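Local coordinates for protein ketosynthase (Streptomyces sp. MSC090213JE08, PDB 6KXD) that forms one half of a ketosynthase/chain length factor pair that probably builds polyketide chains in a highly reducing type II polyketide synthase, at residues 284-290 with 309-313; 90-95 with 231-235. All blocks are in the same frame, centred on the assembly; numbering follows the deposited sequence.

Interaction 1: 284-290 with 309-313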
# COMPACT_ATOMS: atom_id res chain seq x y z
N ALA B 284 16.43 -8.28 -26.37
CA ALA B 284 17.17 -8.68 -25.19
C ALA B 284 18.66 -8.45 -25.38
O ALA B 284 19.36 -8.16 -24.43
CB ALA B 284 16.86 -10.11 -24.86
N GLY B 285 19.16 -8.64 -26.62
CA GLY B 285 20.53 -8.36 -26.97
C GLY B 285 20.93 -6.91 -26.74
O GLY B 285 22.07 -6.62 -26.64
N GLU B 286 19.96 -6.00 -26.66
CA GLU B 286 20.30 -4.59 -26.45
C GLU B 286 20.60 -4.30 -24.97
O GLU B 286 21.10 -3.22 -24.63
CB GLU B 286 19.13 -3.71 -26.84
CG GLU B 286 18.82 -3.70 -28.33
CD GLU B 286 17.69 -2.71 -28.57
OE1 GLU B 286 16.66 -3.12 -29.16
OE2 GLU B 286 17.84 -1.55 -28.13
N VAL B 287 20.28 -5.24 -24.08
CA VAL B 287 20.47 -4.97 -22.65
C VAL B 287 21.94 -4.85 -22.35
O VAL B 287 22.73 -5.75 -22.62
CB VAL B 287 19.82 -6.05 -21.76
CG1 VAL B 287 20.12 -5.77 -20.30
CG2 VAL B 287 18.34 -6.16 -22.04
N TRP B 288 22.31 -3.71 -21.75
CA TRP B 288 23.67 -3.36 -21.47
C TRP B 288 23.98 -3.62 -20.00
O TRP B 288 25.13 -3.97 -19.66
CB TRP B 288 23.89 -1.90 -21.88
CG TRP B 288 25.21 -1.29 -21.52
CD1 TRP B 288 26.37 -1.34 -22.24
CD2 TRP B 288 25.48 -0.50 -20.36
NE1 TRP B 288 27.35 -0.64 -21.59
CE2 TRP B 288 26.84 -0.12 -20.43
CE3 TRP B 288 24.71 -0.08 -19.27
CZ2 TRP B 288 27.43 0.66 -19.45
CZ3 TRP B 288 25.31 0.67 -18.29
CH2 TRP B 288 26.65 1.04 -18.38
N ALA B 289 22.97 -3.46 -19.15
CA ALA B 289 23.10 -3.76 -17.73
C ALA B 289 21.83 -4.45 -17.26
O ALA B 289 20.72 -3.99 -17.57
CB ALA B 289 23.36 -2.50 -16.93
N ALA B 290 22.02 -5.61 -16.62
CA ALA B 290 20.93 -6.35 -16.04
C ALA B 290 21.26 -6.61 -14.58
O ALA B 290 22.30 -7.17 -14.25
CB ALA B 290 20.72 -7.64 -16.77
N ALA B 309 20.42 -16.36 -19.01
CA ALA B 309 20.08 -16.91 -20.35
C ALA B 309 19.47 -15.86 -21.29
O ALA B 309 19.55 -15.96 -22.51
CB ALA B 309 19.14 -18.05 -20.17
N LEU B 310 18.77 -14.90 -20.72
CA LEU B 310 17.95 -13.99 -21.42
C LEU B 310 18.75 -12.80 -21.95
O LEU B 310 18.42 -12.33 -23.03
CB LEU B 310 16.84 -13.49 -20.52
CG LEU B 310 15.85 -12.57 -21.22
CD1 LEU B 310 14.85 -13.39 -21.98
CD2 LEU B 310 15.17 -11.63 -20.27
N VAL B 311 19.71 -12.29 -21.18
CA VAL B 311 20.41 -11.07 -21.58
C VAL B 311 21.85 -11.38 -21.93
O VAL B 311 22.38 -12.45 -21.59
CB VAL B 311 20.29 -9.97 -20.49
CG1 VAL B 311 18.83 -9.64 -20.25
CG2 VAL B 311 20.99 -10.38 -19.23
N PRO B 312 22.55 -10.49 -22.66
CA PRO B 312 23.96 -10.70 -22.95
C PRO B 312 24.72 -10.92 -21.64
O PRO B 312 24.43 -10.17 -20.65
CB PRO B 312 24.41 -9.39 -23.60
CG PRO B 312 23.16 -8.84 -24.18
CD PRO B 312 22.09 -9.19 -23.17
N ALA B 313 25.66 -11.87 -21.62
CA ALA B 313 26.42 -12.14 -20.40
C ALA B 313 27.07 -10.85 -19.86
O ALA B 313 27.13 -10.65 -18.66
CB ALA B 313 27.46 -13.20 -20.62

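Interaction 2: 90-95 with 231-235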
# COMPACT_ATOMS: atom_id res chain seq x y z
N LEU B 90 15.22 6.51 7.63
CA LEU B 90 15.96 6.27 6.40
C LEU B 90 15.32 6.98 5.21
O LEU B 90 16.03 7.50 4.33
CB LEU B 90 15.98 4.78 6.14
CG LEU B 90 16.86 3.99 7.09
CD1 LEU B 90 16.49 2.54 6.94
CD2 LEU B 90 18.32 4.23 6.84
N ALA B 91 13.99 6.90 5.13
CA ALA B 91 13.22 7.52 4.08
C ALA B 91 13.45 9.03 4.13
O ALA B 91 13.61 9.67 3.07
CB ALA B 91 11.75 7.24 4.20
N LEU B 92 13.46 9.58 5.35
CA LEU B 92 13.56 11.07 5.46
C LEU B 92 14.94 11.53 5.00
O LEU B 92 15.02 12.52 4.27
CB LEU B 92 13.28 11.56 6.87
CG LEU B 92 11.85 11.36 7.35
CD1 LEU B 92 11.64 11.93 8.75
CD2 LEU B 92 10.85 11.94 6.40
N VAL B 93 15.96 10.81 5.43
CA VAL B 93 17.31 11.17 5.06
C VAL B 93 17.44 11.01 3.55
O VAL B 93 17.96 11.86 2.88
CB VAL B 93 18.38 10.37 5.81
CG1 VAL B 93 19.77 10.71 5.25
CG2 VAL B 93 18.33 10.65 7.30
N ALA B 94 16.83 9.96 3.01
CA ALA B 94 16.93 9.80 1.58
C ALA B 94 16.21 10.95 0.87
O ALA B 94 16.66 11.41 -0.19
CB ALA B 94 16.38 8.46 1.16
N SER B 95 15.07 11.40 1.42
CA SER B 95 14.27 12.44 0.80
C SER B 95 15.08 13.73 0.70
O SER B 95 14.91 14.45 -0.25
CB SER B 95 12.93 12.69 1.45
OG SER B 95 13.03 13.28 2.72
N GLU B 231 19.75 -2.95 4.64
CA GLU B 231 18.71 -2.02 4.88
C GLU B 231 18.99 -0.77 4.07
O GLU B 231 20.13 -0.50 3.64
CB GLU B 231 18.63 -1.68 6.37
CG GLU B 231 19.89 -1.03 6.87
CD GLU B 231 19.79 -0.33 8.23
OE1 GLU B 231 18.69 -0.25 8.77
OE2 GLU B 231 20.84 0.12 8.74
N GLY B 232 17.99 0.08 4.03
CA GLY B 232 18.16 1.39 3.64
C GLY B 232 16.99 1.88 2.83
O GLY B 232 15.89 1.34 2.88
N CYS B 233 17.24 2.92 2.04
CA CYS B 233 16.21 3.51 1.22
C CYS B 233 16.84 4.07 -0.06
O CYS B 233 17.86 4.73 -0.02
CB CYS B 233 15.50 4.65 1.95
SG CYS B 233 14.29 5.58 0.96
N GLY B 234 16.19 3.80 -1.18
CA GLY B 234 16.50 4.43 -2.43
C GLY B 234 15.30 5.17 -2.93
O GLY B 234 14.17 4.65 -2.80
N LEU B 235 15.52 6.39 -3.45
CA LEU B 235 14.48 7.24 -3.97
C LEU B 235 14.91 7.88 -5.29
O LEU B 235 16.12 8.15 -5.47
CB LEU B 235 14.19 8.41 -3.03
CG LEU B 235 13.64 8.08 -1.65
CD1 LEU B 235 13.50 9.38 -0.87
CD2 LEU B 235 12.28 7.38 -1.75

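Interaction 1: 284-290 with 309-313
Residues 284-286 make a 3-10 turn, held by the bond from Val287 N to Ala284 O (3.1 Å), and the chain then runs on into strand 287-291. The end of helix 298-310 lies against this turn: Val311, the first residue to leave helical geometry, has its CA 5.4 Å from that of Ala284, and Gly285 CA is 5.8 Å from Pro312 CA. The small Ala284 permits a close approach, its CB standing 3.3 Å from Leu310 O. Pro312 fits its ring against the turn, with CD 3.2 Å from Ala284 O and CG 3.5 Å from both Gly285 O and Val287 O. Further in, Val311 CG1 meets Val287 CG2 at 3.9 Å, and Val311 CG2 meets Ala290 CB at 3.7 Å. Leu277 of helix 265-280 touches Ala284 and Val287, while Leu316 covers Val311 and Ala290. Helix 298-310 follows strand 287-291, which pairs in parallel with strand 354-360, as in the alpha/beta layering of the thiolase fold; the contact is plain packing. The two segments exchange no hydrogen bonds. Pro312 has no amide hydrogen, and its ring carbons pack against carbonyl oxygens; shape and apolar burial hold the helix end to residues 284-290.

Interaction 2: 90-95 with 231-235
Residues 90-95 of helix 86-99 run roughly along strand residues 232-235 (crossing angle -37°, axes 7.5 Å apart), and small residues on the helix let the strand's side chains press into it. Cys233 is the central bump: its SG settles against Ala91 CA (3.8 Å) and Ala94 CB (3.6 Å), where the CA atoms of Ala91 and Cys233 are 5.8 Å apart. Leu235 is the next bump, its CD1 lodged 3.4 Å from Ser95 N and 3.6 Å from Ala94 CB, so that the Ala94 methyl fits between cysteine and leucine. At the other end the relation reverses. Leu90 points toward the strand, and its CD1 rests 3.9 Å from Gly232 CA; at the backbone angles of Gly232 a CB would collide with Glu231 O. Leu90 CD1 also lies 4.0 Å from Glu231 OE1, but that carboxylate is bound elsewhere, in a salt bridge to Arg86 and hydrogen bonds to Val67 N and Phe208 N. Ser95 OG bonds Leu92 O (2.6 Å) and His165 NE2. With both groups bound, close van der Waals fit seals this helix-on-sheet interface in the buried core of the beta-ketoacyl synthase N-terminal domain (thiolase clan).

How the interactions relate
From the N terminus, interaction 2 comes first: helix 86-99 is brought against strand 229-240 after 135 intervening residues, which include strands 114-119, 171-174 and 199-206. Interaction 1 opens only later and closes a short excursion of 18 residues, mostly helix 298-310. The two are therefore in series, neither nested nor crossed. Their centres lie 29 Å apart and their nearest atoms about 17 Å, so they do not touch, yet one sheet connects them: strand 229-240 pairs with 20-29, and the pairing continues through 250-259, 365-373 and 354-360 to 287-291. Interaction 2 packs a helix on a face of this sheet, centred about 8 Å from the chain centre; interaction 1 is centred about 22 Å from it.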